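Local coordinates for protein Rik1-associated factor 1 (Schizosaccharomyces pombe, PDB 4O9D) that contributes to heterochromatin formation as a component of the Clr4 methyltransferase complex, which methylates and ubiquitylates histone H3, at residues A[20-28]-A[413-421]; A[38-49]-A[61-72]. All blocks are in the same frame, centred on the assembly; numbering follows the deposited sequence.

This chain is the C-terminal WD-repeat portion of the protein, a beta-propeller of eight blades. Interaction 1 lies where the ring closes: strand 21-26 completes the blade formed by strands 382-387, 393-398 and 403-407, and the tail 413-421 runs along it before strand 420-422 joins the next blade beside strand 71-74. Interaction 2 pairs two strands of that next blade. Their centres are 13 Å apart, and E70 joins them: its OE1 lies 2.9 Å from K24 NZ in a salt bridge, and its O probably bonds R420 N. Aromatic packing continues the link, with F419 CZ 3.4 Å from F45 CE2 and W23 against F67. The 1,2-ethanediol at interaction 2 probably came from the crystallisation liquor.

Interaction 1 of 2, residues A[20-28]-A[413-421]; sequences LKPWKHFNE and GNKFGEFRI
K24 lays its CG over one face of the F419 ring, 3.9 Å from the ring centroid, in a CH-pi contact. The same methylene stands over the six-membered ring of W23, and the two rings close round the chain as an offset edge-to-face pair: the edge of F419 points at the face of W23, with planes at 82° and centroids 5.5 Å apart. A bend about CB-CG (chi2 -70°) carries CD and CE along the carbonyl of E418 and lets NZ bond E418 O at 2.8 Å, from 50° above the carbonyl plane. R420 NH1 grips that oxygen from the opposite face, also at 2.8 Å, so one carbonyl serves two cationic side chains.

Backbone evidence places the tail against strand 21-26. G417 N bonds W23 O at 2.7 Å and H25 N bonds G417 O at 3.0 Å, both nearly straight; together they make a single bridge with the chains running the same way. Upstream, G413 N reaches P22 O at 3.0 Å. Past the bridge, a water spans H25 O and F419 N. P22 sits over a face of F416, although their modelled approach is too short to be relied on, and the other edge of the strand holds M405 through a classic beta bulge at W23 and K24.

The contact belongs to the closure of the propeller, where an N-terminal strand is built into the last blade and the C-terminal tail clasps it from outside. K24 NZ and R420 NH1 are only 3.4 Å apart; the shared E418 carbonyl and the E70 carboxylate, which forms a salt bridge with K24 NZ and only a long, weak ion pair with R420, probably offset the like charges.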
# COMPACT_ATOMS: atom_id res chain seq x y z
N LEU A 20 18.35 7.26 -10.80
CA LEU A 20 17.44 8.18 -10.13
C LEU A 20 18.25 9.21 -9.34
O LEU A 20 19.11 8.87 -8.53
CB LEU A 20 16.48 7.40 -9.21
CG LEU A 20 15.42 6.53 -9.94
CD1 LEU A 20 14.66 5.58 -9.01
CD2 LEU A 20 14.44 7.42 -10.68
N LYS A 21 17.98 10.49 -9.60
CA LYS A 21 18.66 11.55 -8.85
C LYS A 21 17.64 12.38 -8.09
O LYS A 21 16.48 12.46 -8.48
CB LYS A 21 19.47 12.43 -9.80
CG LYS A 21 20.58 11.69 -10.55
CD LYS A 21 21.60 11.04 -9.60
CE LYS A 21 22.64 10.20 -10.35
NZ LYS A 21 23.21 9.08 -9.52
N PRO A 22 18.06 13.00 -6.98
CA PRO A 22 17.11 13.87 -6.27
C PRO A 22 16.44 14.84 -7.22
O PRO A 22 17.08 15.34 -8.15
CB PRO A 22 18.00 14.61 -5.26
CG PRO A 22 19.39 14.36 -5.70
CD PRO A 22 19.41 13.06 -6.41
N TRP A 23 15.16 15.09 -6.99
CA TRP A 23 14.39 15.94 -7.88
C TRP A 23 13.60 16.97 -7.10
O TRP A 23 13.80 18.17 -7.27
CB TRP A 23 13.44 15.09 -8.72
CG TRP A 23 12.69 15.91 -9.68
CD1 TRP A 23 13.20 16.89 -10.50
CD2 TRP A 23 11.29 15.85 -9.96
NE1 TRP A 23 12.20 17.44 -11.25
CE2 TRP A 23 11.02 16.82 -10.94
CE3 TRP A 23 10.23 15.08 -9.46
CZ2 TRP A 23 9.73 17.04 -11.45
CZ3 TRP A 23 8.95 15.29 -9.97
CH2 TRP A 23 8.72 16.27 -10.95
N LYS A 24 12.68 16.51 -6.25
CA LYS A 24 11.88 17.42 -5.46
C LYS A 24 11.81 16.96 -4.04
O LYS A 24 11.75 15.77 -3.76
CB LYS A 24 10.45 17.52 -6.01
CG LYS A 24 10.36 18.03 -7.42
CD LYS A 24 10.70 19.50 -7.49
CE LYS A 24 10.43 20.05 -8.88
NZ LYS A 24 10.92 21.45 -9.02
N HIS A 25 11.80 17.92 -3.13
CA HIS A 25 11.56 17.67 -1.73
C HIS A 25 10.37 18.51 -1.30
O HIS A 25 10.20 19.65 -1.75
CB HIS A 25 12.76 18.04 -0.86
CG HIS A 25 12.39 18.21 0.57
ND1 HIS A 25 12.32 17.15 1.45
CD2 HIS A 25 12.01 19.31 1.27
CE1 HIS A 25 11.93 17.59 2.64
NE2 HIS A 25 11.74 18.90 2.56
N PHE A 26 9.56 17.95 -0.41
CA PHE A 26 8.32 18.59 0.01
C PHE A 26 8.04 18.27 1.48
O PHE A 26 8.19 17.13 1.91
CB PHE A 26 7.20 18.07 -0.90
CG PHE A 26 5.82 18.57 -0.54
CD1 PHE A 26 5.38 19.81 -0.97
CD2 PHE A 26 4.94 17.77 0.19
CE1 PHE A 26 4.10 20.27 -0.66
CE2 PHE A 26 3.66 18.22 0.51
CZ PHE A 26 3.25 19.47 0.08
N ASN A 27 7.63 19.28 2.25
CA ASN A 27 7.16 19.10 3.63
C ASN A 27 6.24 20.25 4.02
O ASN A 27 6.67 21.20 4.68
CB ASN A 27 8.32 19.05 4.64
CG ASN A 27 7.84 18.70 6.07
OD1 ASN A 27 6.66 18.88 6.41
ND2 ASN A 27 8.75 18.20 6.91
N GLU A 28 4.99 20.16 3.61
CA GLU A 28 3.94 21.07 4.08
C GLU A 28 3.02 20.20 4.85
O GLU A 28 1.89 20.56 5.18
CB GLU A 28 3.19 21.67 2.90
CG GLU A 28 4.09 22.51 2.04
CD GLU A 28 4.82 23.55 2.87
OE1 GLU A 28 4.19 24.13 3.78
OE2 GLU A 28 6.03 23.76 2.61
N GLY A 413 19.22 16.67 -9.80
CA GLY A 413 20.30 15.85 -10.32
C GLY A 413 21.49 15.89 -9.39
O GLY A 413 22.40 15.05 -9.45
N ASN A 414 21.49 16.90 -8.53
CA ASN A 414 22.43 16.96 -7.43
C ASN A 414 21.63 17.34 -6.19
O ASN A 414 21.82 16.77 -5.11
CB ASN A 414 23.53 18.00 -7.71
CG ASN A 414 24.22 17.78 -9.05
OD1 ASN A 414 24.49 16.64 -9.45
ND2 ASN A 414 24.52 18.87 -9.75
N LYS A 415 20.70 18.28 -6.36
CA LYS A 415 19.92 18.78 -5.24
C LYS A 415 18.42 18.70 -5.50
O LYS A 415 17.99 18.57 -6.65
CB LYS A 415 20.31 20.23 -4.94
CG LYS A 415 20.39 21.13 -6.17
CD LYS A 415 20.62 22.59 -5.78
CE LYS A 415 21.92 22.79 -5.02
NZ LYS A 415 21.83 23.82 -3.95
N PHE A 416 17.64 18.79 -4.44
CA PHE A 416 16.19 18.78 -4.55
C PHE A 416 15.63 20.17 -4.83
O PHE A 416 16.04 21.15 -4.22
CB PHE A 416 15.57 18.28 -3.25
CG PHE A 416 15.89 16.86 -2.92
CD1 PHE A 416 15.23 15.82 -3.58
CD2 PHE A 416 16.81 16.56 -1.93
CE1 PHE A 416 15.52 14.49 -3.26
CE2 PHE A 416 17.10 15.23 -1.61
CZ PHE A 416 16.45 14.20 -2.27
N GLY A 417 14.68 20.23 -5.77
CA GLY A 417 13.93 21.44 -6.00
C GLY A 417 12.68 21.41 -5.15
O GLY A 417 12.55 20.56 -4.25
N GLU A 418 11.77 22.33 -5.43
CA GLU A 418 10.48 22.38 -4.76
C GLU A 418 9.36 22.37 -5.78
O GLU A 418 9.56 22.77 -6.93
CB GLU A 418 10.34 23.64 -3.91
CG GLU A 418 10.99 23.56 -2.55
CD GLU A 418 10.98 24.90 -1.83
OE1 GLU A 418 12.07 25.48 -1.66
OE2 GLU A 418 9.88 25.37 -1.43
N PHE A 419 8.20 21.89 -5.34
CA PHE A 419 6.98 22.07 -6.08
C PHE A 419 6.49 23.45 -5.70
O PHE A 419 6.85 23.98 -4.63
CB PHE A 419 5.94 21.00 -5.71
CG PHE A 419 6.24 19.63 -6.27
CD1 PHE A 419 5.93 19.33 -7.59
CD2 PHE A 419 6.85 18.65 -5.48
CE1 PHE A 419 6.22 18.06 -8.13
CE2 PHE A 419 7.13 17.40 -6.00
CZ PHE A 419 6.81 17.10 -7.33
N ARG A 420 5.70 24.07 -6.57
CA ARG A 420 5.07 25.32 -6.21
C ARG A 420 3.63 25.02 -5.83
O ARG A 420 2.90 24.40 -6.60
CB ARG A 420 5.16 26.32 -7.36
CG ARG A 420 6.57 26.96 -7.52
CD ARG A 420 7.62 25.96 -7.99
NE ARG A 420 8.66 26.61 -8.80
CZ ARG A 420 9.79 26.03 -9.19
NH1 ARG A 420 10.07 24.77 -8.85
NH2 ARG A 420 10.66 26.71 -9.93
N ILE A 421 3.25 25.42 -4.62
CA ILE A 421 1.90 25.19 -4.11
C ILE A 421 0.88 26.11 -4.78
O ILE A 421 1.10 27.32 -4.84
CB ILE A 421 1.81 25.45 -2.61
CG1 ILE A 421 2.71 24.47 -1.84
CG2 ILE A 421 0.36 25.32 -2.14
CD1 ILE A 421 2.64 24.66 -0.35
O HOH W 1 8.03 21.07 -2.45

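Interaction 2 of 2, residues A[38-49]-A[61-72]. With EDO (1,2-ethanediol), chain C.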
# COMPACT_ATOMS: atom_id res chain seq x y z
N TYR A 38 0.74 7.10 -8.27
CA TYR A 38 1.02 7.70 -9.56
C TYR A 38 -0.11 7.33 -10.50
O TYR A 38 -0.68 6.25 -10.39
CB TYR A 38 2.35 7.18 -10.12
CG TYR A 38 3.51 7.27 -9.17
CD1 TYR A 38 4.28 8.43 -9.07
CD2 TYR A 38 3.86 6.17 -8.39
CE1 TYR A 38 5.35 8.51 -8.19
CE2 TYR A 38 4.94 6.23 -7.52
CZ TYR A 38 5.69 7.40 -7.42
OH TYR A 38 6.77 7.44 -6.55
N ASN A 39 -0.47 8.22 -11.41
CA ASN A 39 -1.54 7.89 -12.33
C ASN A 39 -0.97 7.06 -13.47
O ASN A 39 0.26 7.00 -13.64
CB ASN A 39 -2.31 9.15 -12.77
CG ASN A 39 -1.58 9.99 -13.77
OD1 ASN A 39 -0.38 9.85 -14.02
ND2 ASN A 39 -2.34 10.91 -14.38
N PRO A 40 -1.83 6.35 -14.21
CA PRO A 40 -1.27 5.40 -15.18
C PRO A 40 -0.22 6.05 -16.08
O PRO A 40 0.86 5.48 -16.28
CB PRO A 40 -2.49 4.95 -15.99
CG PRO A 40 -3.67 5.18 -15.05
CD PRO A 40 -3.31 6.38 -14.21
N LEU A 41 -0.53 7.25 -16.59
CA LEU A 41 0.35 7.98 -17.50
C LEU A 41 1.63 8.43 -16.83
O LEU A 41 2.55 8.90 -17.50
CB LEU A 41 -0.39 9.21 -18.05
CG LEU A 41 -1.65 8.93 -18.88
CD1 LEU A 41 -2.45 10.20 -19.14
CD2 LEU A 41 -1.30 8.24 -20.18
N CYS A 42 1.69 8.31 -15.51
CA CYS A 42 2.82 8.84 -14.73
C CYS A 42 3.02 10.34 -15.02
O CYS A 42 4.14 10.82 -15.18
CB CYS A 42 4.10 8.04 -15.00
SG CYS A 42 5.42 8.31 -13.75
N GLU A 43 1.91 11.08 -15.06
CA GLU A 43 1.91 12.53 -15.27
C GLU A 43 1.58 13.27 -13.99
O GLU A 43 1.88 14.46 -13.85
CB GLU A 43 0.88 12.89 -16.35
CG GLU A 43 1.37 12.63 -17.76
CD GLU A 43 0.31 12.80 -18.83
OE1 GLU A 43 0.66 12.58 -20.01
OE2 GLU A 43 -0.85 13.14 -18.50
N LYS A 44 0.96 12.57 -13.04
CA LYS A 44 0.50 13.19 -11.81
C LYS A 44 0.71 12.21 -10.68
O LYS A 44 0.81 11.01 -10.94
CB LYS A 44 -0.99 13.55 -11.93
CG LYS A 44 -1.29 14.56 -13.03
CD LYS A 44 -2.75 14.98 -13.00
CE LYS A 44 -2.99 16.22 -13.85
NZ LYS A 44 -2.86 17.47 -13.04
N PHE A 45 0.78 12.72 -9.46
CA PHE A 45 0.96 11.87 -8.29
C PHE A 45 0.09 12.43 -7.17
O PHE A 45 -0.40 13.55 -7.26
CB PHE A 45 2.44 11.87 -7.86
CG PHE A 45 2.90 13.20 -7.35
CD1 PHE A 45 2.77 13.53 -6.01
CD2 PHE A 45 3.46 14.14 -8.23
CE1 PHE A 45 3.20 14.78 -5.53
CE2 PHE A 45 3.89 15.39 -7.77
CZ PHE A 45 3.76 15.71 -6.43
N ALA A 46 -0.10 11.65 -6.12
CA ALA A 46 -0.84 12.12 -4.96
C ALA A 46 -0.23 11.58 -3.68
O ALA A 46 0.30 10.47 -3.64
CB ALA A 46 -2.36 11.72 -5.06
N LEU A 47 -0.32 12.39 -2.62
CA LEU A 47 0.28 12.08 -1.33
C LEU A 47 -0.78 12.11 -0.25
O LEU A 47 -1.48 13.10 -0.11
CB LEU A 47 1.34 13.13 -0.96
CG LEU A 47 2.43 13.46 -1.98
CD1 LEU A 47 3.28 14.66 -1.49
CD2 LEU A 47 3.33 12.25 -2.24
N GLY A 48 -0.87 11.03 0.54
CA GLY A 48 -1.73 11.02 1.70
C GLY A 48 -0.96 10.85 2.98
O GLY A 48 -0.08 10.00 3.07
N SER A 49 -1.30 11.64 4.00
CA SER A 49 -0.61 11.55 5.28
C SER A 49 -1.55 11.37 6.45
O SER A 49 -2.79 11.42 6.30
CB SER A 49 0.31 12.77 5.50
OG SER A 49 -0.39 13.99 5.38
N ASN A 61 -4.21 16.88 4.68
CA ASN A 61 -3.26 15.77 4.59
C ASN A 61 -3.36 15.04 3.23
O ASN A 61 -3.03 13.85 3.13
CB ASN A 61 -3.59 14.79 5.71
CG ASN A 61 -5.07 14.37 5.71
OD1 ASN A 61 -5.90 15.04 5.10
ND2 ASN A 61 -5.39 13.27 6.38
N LEU A 62 -3.81 15.75 2.19
CA LEU A 62 -4.12 15.11 0.90
C LEU A 62 -3.74 16.00 -0.29
O LEU A 62 -4.37 17.03 -0.55
CB LEU A 62 -5.62 14.72 0.84
CG LEU A 62 -6.04 14.03 -0.47
CD1 LEU A 62 -5.30 12.70 -0.66
CD2 LEU A 62 -7.57 13.85 -0.55
N TRP A 63 -2.69 15.60 -1.03
CA TRP A 63 -2.16 16.46 -2.08
C TRP A 63 -2.13 15.78 -3.45
O TRP A 63 -2.02 14.55 -3.57
CB TRP A 63 -0.76 16.95 -1.71
CG TRP A 63 -0.70 17.70 -0.41
CD1 TRP A 63 -0.81 17.18 0.85
CD2 TRP A 63 -0.52 19.12 -0.24
NE1 TRP A 63 -0.71 18.18 1.79
CE2 TRP A 63 -0.53 19.38 1.14
CE3 TRP A 63 -0.37 20.20 -1.13
CZ2 TRP A 63 -0.39 20.67 1.67
CZ3 TRP A 63 -0.22 21.47 -0.61
CH2 TRP A 63 -0.23 21.70 0.77
N ILE A 64 -2.25 16.59 -4.49
CA ILE A 64 -2.15 16.10 -5.85
C ILE A 64 -1.17 17.00 -6.54
O ILE A 64 -1.31 18.24 -6.48
CB ILE A 64 -3.49 16.15 -6.63
CG1 ILE A 64 -4.55 15.26 -5.97
CG2 ILE A 64 -3.29 15.70 -8.09
CD1 ILE A 64 -5.79 15.06 -6.85
N GLY A 65 -0.17 16.39 -7.19
CA GLY A 65 0.88 17.12 -7.87
C GLY A 65 0.94 16.75 -9.34
O GLY A 65 0.38 15.74 -9.76
N ASP A 66 1.63 17.59 -10.12
CA ASP A 66 1.71 17.46 -11.57
C ASP A 66 3.18 17.53 -11.98
O ASP A 66 3.86 18.51 -11.69
CB ASP A 66 0.93 18.59 -12.24
CG ASP A 66 0.91 18.48 -13.75
OD1 ASP A 66 1.91 18.86 -14.39
OD2 ASP A 66 -0.10 17.99 -14.30
N PHE A 67 3.66 16.50 -12.67
CA PHE A 67 5.09 16.39 -12.99
C PHE A 67 5.51 17.41 -14.06
O PHE A 67 6.58 18.00 -13.97
CB PHE A 67 5.44 14.96 -13.42
CG PHE A 67 5.41 13.94 -12.29
CD1 PHE A 67 6.01 14.21 -11.06
CD2 PHE A 67 4.79 12.71 -12.46
CE1 PHE A 67 5.99 13.26 -10.03
CE2 PHE A 67 4.76 11.75 -11.43
CZ PHE A 67 5.37 12.04 -10.20
N HIS A 68 4.67 17.63 -15.06
CA HIS A 68 4.98 18.62 -16.09
C HIS A 68 5.10 20.05 -15.55
O HIS A 68 6.05 20.76 -15.88
CB HIS A 68 3.92 18.59 -17.19
CG HIS A 68 4.08 19.69 -18.20
ND1 HIS A 68 5.27 19.94 -18.84
CD2 HIS A 68 3.20 20.61 -18.66
CE1 HIS A 68 5.12 20.97 -19.66
NE2 HIS A 68 3.87 21.39 -19.57
N SER A 69 4.17 20.47 -14.70
CA SER A 69 4.14 21.87 -14.22
C SER A 69 4.87 22.05 -12.90
O SER A 69 5.14 23.19 -12.48
CB SER A 69 2.69 22.37 -14.10
OG SER A 69 1.99 21.67 -13.07
N GLU A 70 5.18 20.94 -12.24
CA GLU A 70 5.89 20.99 -10.97
C GLU A 70 5.10 21.81 -9.96
O GLU A 70 5.65 22.58 -9.17
CB GLU A 70 7.31 21.54 -11.19
CG GLU A 70 7.99 20.84 -12.36
CD GLU A 70 9.49 21.14 -12.47
OE1 GLU A 70 10.01 22.01 -11.73
OE2 GLU A 70 10.14 20.48 -13.31
N THR A 71 3.79 21.62 -9.99
CA THR A 71 2.90 22.26 -9.04
C THR A 71 2.18 21.22 -8.20
O THR A 71 2.04 20.06 -8.59
CB THR A 71 1.84 23.13 -9.74
OG1 THR A 71 1.06 22.31 -10.61
CG2 THR A 71 2.52 24.24 -10.56
N ILE A 72 1.71 21.65 -7.04
CA ILE A 72 1.02 20.76 -6.12
C ILE A 72 -0.12 21.51 -5.40
O ILE A 72 -0.02 22.71 -5.13
CB ILE A 72 2.05 20.09 -5.14
CG1 ILE A 72 1.46 18.83 -4.50
CG2 ILE A 72 2.54 21.06 -4.09
CD1 ILE A 72 2.41 18.18 -3.53
C1 EDO C . -2.38 19.47 -9.11
O1 EDO C . -3.00 19.02 -10.32
C2 EDO C . -1.14 20.31 -9.43
O2 EDO C . -1.42 21.32 -10.40
O HOH W 2 2.77 15.59 -16.28
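This is an antiparallel strand pairing inside a propeller blade, strand 44-49 against strand 62-66, with axes 4.6 Å apart at closest approach and directions 162° apart. F45 with G65 and L47 with W63 are hydrogen-bonded pairs; K44-D66, A46-I64 and G48-L62 alternate as non-hydrogen-bonded ones. The pairing thereby sorts the blade's faces: A46, I64 and L62 pack on the following blade at L104, L95 and T106, whereas L47 and W63 turn to F26 of the closing blade.

F45 takes the crowded position between backbone N and carbonyl (chi1 67°), which folds its ring back over G65. The CA of G65 lies 3.7 Å from the F45 ring centroid, and a CB at that residue would collide with the ring.

Beyond the strands, F67 fills the corner by the turn 39-42. Its backbone N bonds E43 O at 3.0 Å, almost straight. Its CZ meets the edge of the Y38 ring 3.9 Å from CD1, the side chains crossing at about a right angle, while C42 O lies at the F67 edge. F45 and F67 are 30° from parallel but slid apart, centroids 5.0 Å from each other. K393 adds a cation-pi contact to F67. Trimming F67 back to an alanine would probably open a gap beside Y38 and F45 and leave K393 without its aromatic partner.

The carboxylate of D66 divides its work. OD2 offers its anti lone pair to K44 NZ in a 3.1 Å salt bridge, and OD1 accepts from S69 N at 2.8 Å, an Asx motif. K44 NZ also makes a weak hydrogen bond to a 1,2-ethanediol whose other hydroxyl meets T71 OG1. Such paired demands on D66 would be expected to keep it ionised and fix its rotation, tying strand 44-49 to the turn leading into strand 71-74.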